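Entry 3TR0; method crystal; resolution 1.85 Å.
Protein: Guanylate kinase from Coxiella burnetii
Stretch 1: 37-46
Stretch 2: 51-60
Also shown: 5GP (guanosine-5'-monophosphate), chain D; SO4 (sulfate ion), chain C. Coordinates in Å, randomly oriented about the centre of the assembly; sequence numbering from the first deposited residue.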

# COMPACT_ATOMS: atom_id res chain seq x y z
N SER A 37 13.63 3.02 15.30
CA SER A 37 14.33 2.29 16.35
C SER A 37 15.83 2.53 16.24
O SER A 37 16.42 2.31 15.19
CB SER A 37 14.03 0.79 16.26
OG SER A 37 14.80 0.06 17.20
N ILE A 38 16.43 2.99 17.34
CA ILE A 38 17.88 3.14 17.40
C ILE A 38 18.48 1.85 17.91
O ILE A 38 18.22 1.43 19.04
CB ILE A 38 18.29 4.31 18.31
CG1 ILE A 38 17.72 5.62 17.79
CG2 ILE A 38 19.81 4.38 18.42
CD1 ILE A 38 17.95 5.84 16.31
N SER A 39 19.28 1.21 17.07
CA SER A 39 19.85 -0.10 17.37
C SER A 39 21.04 -0.05 18.31
O SER A 39 21.70 0.98 18.44
CB SER A 39 20.28 -0.80 16.07
OG SER A 39 19.17 -1.01 15.21
N HIS A 40 21.30 -1.18 18.96
CA HIS A 40 22.56 -1.39 19.67
C HIS A 40 23.52 -2.08 18.71
O HIS A 40 23.11 -2.90 17.89
CB HIS A 40 22.33 -2.26 20.91
CG HIS A 40 21.66 -1.54 22.04
ND1 HIS A 40 20.30 -1.31 22.08
CD2 HIS A 40 22.16 -1.02 23.19
CE1 HIS A 40 20.00 -0.67 23.20
NE2 HIS A 40 21.11 -0.49 23.89
N THR A 41 24.81 -1.74 18.81
CA THR A 41 25.82 -2.35 17.96
C THR A 41 27.18 -2.40 18.64
O THR A 41 27.51 -1.56 19.47
CB THR A 41 25.97 -1.58 16.63
OG1 THR A 41 26.86 -2.30 15.76
CG2 THR A 41 26.52 -0.19 16.87
N THR A 42 27.97 -3.42 18.29
CA THR A 42 29.33 -3.53 18.78
C THR A 42 30.28 -2.94 17.75
O THR A 42 31.49 -2.83 17.99
CB THR A 42 29.73 -5.00 19.03
OG1 THR A 42 29.64 -5.73 17.80
CG2 THR A 42 28.81 -5.63 20.06
N ARG A 43 29.74 -2.57 16.60
CA ARG A 43 30.53 -1.93 15.56
C ARG A 43 31.17 -0.68 16.14
O ARG A 43 30.49 0.15 16.75
CB ARG A 43 29.65 -1.59 14.35
CG ARG A 43 30.43 -1.23 13.09
CD ARG A 43 30.57 0.27 12.95
NE ARG A 43 29.35 0.87 12.42
CZ ARG A 43 28.99 2.14 12.62
NH1 ARG A 43 29.76 2.93 13.35
NH2 ARG A 43 27.87 2.60 12.09
N PRO A 44 32.49 -0.53 15.97
CA PRO A 44 33.17 0.60 16.61
C PRO A 44 32.55 1.95 16.23
O PRO A 44 32.21 2.17 15.07
CB PRO A 44 34.61 0.50 16.08
CG PRO A 44 34.51 -0.33 14.84
CD PRO A 44 33.39 -1.29 15.09
N LYS A 45 32.40 2.82 17.22
CA LYS A 45 31.89 4.16 16.98
C LYS A 45 32.84 4.93 16.07
O LYS A 45 34.03 5.02 16.36
CB LYS A 45 31.70 4.90 18.30
CG LYS A 45 31.02 6.25 18.18
CD LYS A 45 30.79 6.84 19.56
CE LYS A 45 30.23 8.25 19.48
NZ LYS A 45 30.05 8.83 20.83
N ARG A 46 32.32 5.45 14.96
CA ARG A 46 33.14 6.15 13.98
C ARG A 46 33.13 7.65 14.22
O ARG A 46 32.21 8.17 14.86
CB ARG A 46 32.63 5.85 12.56
CG ARG A 46 32.54 4.38 12.21
CD ARG A 46 33.90 3.72 12.16
NE ARG A 46 33.81 2.31 11.79
CZ ARG A 46 33.91 1.85 10.55
NH1 ARG A 46 34.11 2.70 9.55
NH2 ARG A 46 33.81 0.55 10.30
N GLU A 51 26.26 8.96 19.99
CA GLU A 51 25.58 8.02 20.88
C GLU A 51 24.10 8.37 21.01
O GLU A 51 23.75 9.52 21.29
CB GLU A 51 26.25 8.02 22.25
CG GLU A 51 25.45 7.31 23.33
CD GLU A 51 25.44 5.80 23.17
OE1 GLU A 51 26.25 5.28 22.37
OE2 GLU A 51 24.63 5.14 23.84
N GLY A 52 23.24 7.38 20.81
CA GLY A 52 21.80 7.57 20.93
C GLY A 52 21.17 8.22 19.71
O GLY A 52 19.95 8.40 19.65
N VAL A 53 22.00 8.57 18.73
CA VAL A 53 21.50 9.16 17.49
C VAL A 53 21.67 8.19 16.33
O VAL A 53 20.71 7.87 15.63
CB VAL A 53 22.24 10.48 17.17
CG1 VAL A 53 21.77 11.04 15.84
CG2 VAL A 53 22.03 11.49 18.29
N ASP A 54 22.90 7.74 16.12
CA ASP A 54 23.19 6.75 15.09
C ASP A 54 22.96 5.35 15.64
O ASP A 54 22.29 4.52 15.02
CB ASP A 54 24.63 6.91 14.61
CG ASP A 54 24.89 8.27 14.00
OD1 ASP A 54 24.70 8.42 12.78
OD2 ASP A 54 25.27 9.20 14.74
N TYR A 55 23.51 5.10 16.82
CA TYR A 55 23.34 3.82 17.50
C TYR A 55 23.53 4.03 18.98
O TYR A 55 23.99 5.09 19.42
CB TYR A 55 24.42 2.82 17.05
CG TYR A 55 24.25 2.25 15.66
CD1 TYR A 55 23.43 1.14 15.44
CD2 TYR A 55 24.94 2.78 14.59
CE1 TYR A 55 23.29 0.60 14.17
CE2 TYR A 55 24.81 2.25 13.32
CZ TYR A 55 23.98 1.16 13.11
OH TYR A 55 23.85 0.63 11.85
N PHE A 56 23.19 3.01 19.75
CA PHE A 56 23.69 2.89 21.11
C PHE A 56 24.93 2.04 20.98
O PHE A 56 24.85 0.83 20.74
CB PHE A 56 22.67 2.20 22.01
CG PHE A 56 21.41 3.00 22.23
CD1 PHE A 56 21.43 4.11 23.07
CD2 PHE A 56 20.23 2.64 21.62
CE1 PHE A 56 20.28 4.84 23.28
CE2 PHE A 56 19.08 3.37 21.83
CZ PHE A 56 19.10 4.47 22.66
N PHE A 57 26.10 2.67 21.11
CA PHE A 57 27.35 1.95 20.92
C PHE A 57 27.78 1.27 22.21
O PHE A 57 27.95 1.91 23.24
CB PHE A 57 28.43 2.90 20.41
CG PHE A 57 28.11 3.55 19.09
CD1 PHE A 57 28.46 2.93 17.90
CD2 PHE A 57 27.46 4.77 19.04
CE1 PHE A 57 28.17 3.53 16.69
CE2 PHE A 57 27.17 5.37 17.83
CZ PHE A 57 27.53 4.75 16.66
N ILE A 58 27.94 -0.05 22.14
CA ILE A 58 28.34 -0.83 23.30
C ILE A 58 29.41 -1.85 22.90
O ILE A 58 29.72 -1.99 21.72
CB ILE A 58 27.15 -1.56 23.93
CG1 ILE A 58 26.44 -2.43 22.88
CG2 ILE A 58 26.17 -0.56 24.51
CD1 ILE A 58 25.33 -3.28 23.46
N ASP A 59 29.96 -2.55 23.88
CA ASP A 59 30.96 -3.57 23.59
C ASP A 59 30.35 -4.97 23.50
O ASP A 59 29.17 -5.16 23.81
CB ASP A 59 32.11 -3.54 24.61
CG ASP A 59 31.64 -3.63 26.05
OD1 ASP A 59 30.65 -4.34 26.33
OD2 ASP A 59 32.28 -3.00 26.92
N GLU A 60 31.15 -5.93 23.07
CA GLU A 60 30.71 -7.32 22.92
C GLU A 60 30.15 -7.90 24.22
O GLU A 60 29.17 -8.63 24.21
CB GLU A 60 31.85 -8.20 22.43
CG GLU A 60 31.90 -8.41 20.93
CD GLU A 60 32.85 -9.53 20.54
OE1 GLU A 60 32.39 -10.49 19.88
OE2 GLU A 60 34.04 -9.45 20.89
P 5GP D . 26.56 0.09 9.64
O1P 5GP D . 26.03 1.34 10.29
O2P 5GP D . 27.66 -0.67 10.34
O3P 5GP D . 26.97 0.42 8.23
O5' 5GP D . 25.34 -0.90 9.34
C5' 5GP D . 25.58 -2.24 8.96
C4' 5GP D . 24.29 -2.94 8.60
O4' 5GP D . 23.78 -3.63 9.76
C3' 5GP D . 23.14 -2.03 8.20
O3' 5GP D . 23.22 -1.61 6.85
C2' 5GP D . 21.91 -2.87 8.50
O2' 5GP D . 21.61 -3.73 7.41
C1' 5GP D . 22.38 -3.73 9.68
N9 5GP D . 21.80 -3.30 10.96
C8 5GP D . 21.91 -2.13 11.60
N7 5GP D . 21.22 -2.21 12.77
C5 5GP D . 20.68 -3.45 12.84
C6 5GP D . 19.89 -4.12 13.77
O6 5GP D . 19.51 -3.56 14.83
N1 5GP D . 19.54 -5.39 13.52
C2 5GP D . 19.92 -6.02 12.41
N2 5GP D . 19.55 -7.30 12.17
N3 5GP D . 20.68 -5.40 11.49
C4 5GP D . 21.07 -4.12 11.71
S SO4 C . 28.54 12.01 21.19
O1 SO4 C . 27.32 12.81 21.22
O2 SO4 C . 29.06 11.96 19.83
O3 SO4 C . 29.53 12.61 22.07
O4 SO4 C . 28.24 10.65 21.65
O HOH W 1 20.36 2.42 14.80
O HOH W 2 30.30 -0.30 19.46

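The two stretches meet as a short parallel β-ladder whose side chains pack on both faces of the sheet, while residues from each stretch converge on the phosphate of the bound GMP. His 40 pairs with Phe 56 and Thr 41 with Phe 57. Three backbone hydrogen bonds set this register: Phe 56 N to Ser 39 O (2.8 Å), Thr 41 N to Phe 56 O (3.2 Å) and Ile 58 N to Thr 41 O (3.1 Å). Phe 56 thus donates to one residue and accepts from another two positions on, as parallel pairing requires. Just before the ladder, water 1 bridges the two stretches, donating to Asp 54 O and accepting from Ser 39 N.

On one face, the rings of His 40 and Phe 56 form an offset stack, with centroids 4.8 Å apart and planes inclined by 26°; flat, polarizable rings suit such neighbouring positions. Ile 38 extends the apolar surface, its CG2 lying 3.6 Å from Phe 56 CE2.

The other face carries Thr 41 and Phe 57. The Thr 41 methyl CG2 sits over the Tyr 55 ring, 3.5 Å from Tyr 55 CG, while its hydroxyl OG1 accepts a hydrogen bond from Arg 43 N (3.0 Å), so threonine serves both apolar packing and the local turn. Lys 45, fully extended, lays its aliphatic chain across the Phe 57 ring, with Lys 45 CB 3.8 Å from Phe 57 CD1. Its amine reaches a sulfate, which Glu 51 N also binds.

Tyr 55 and Arg 43 show why polar ends matter in a guanylate kinase: Tyr 55 OH and Arg 43 NH2 both donate to 5GP O1P, at 2.8 and 2.9 Å. Arginine's cationic, multidentate head suits the anionic phosphate, and Ser 39 OG reaches base atom O6 of 5GP at 2.6 Å.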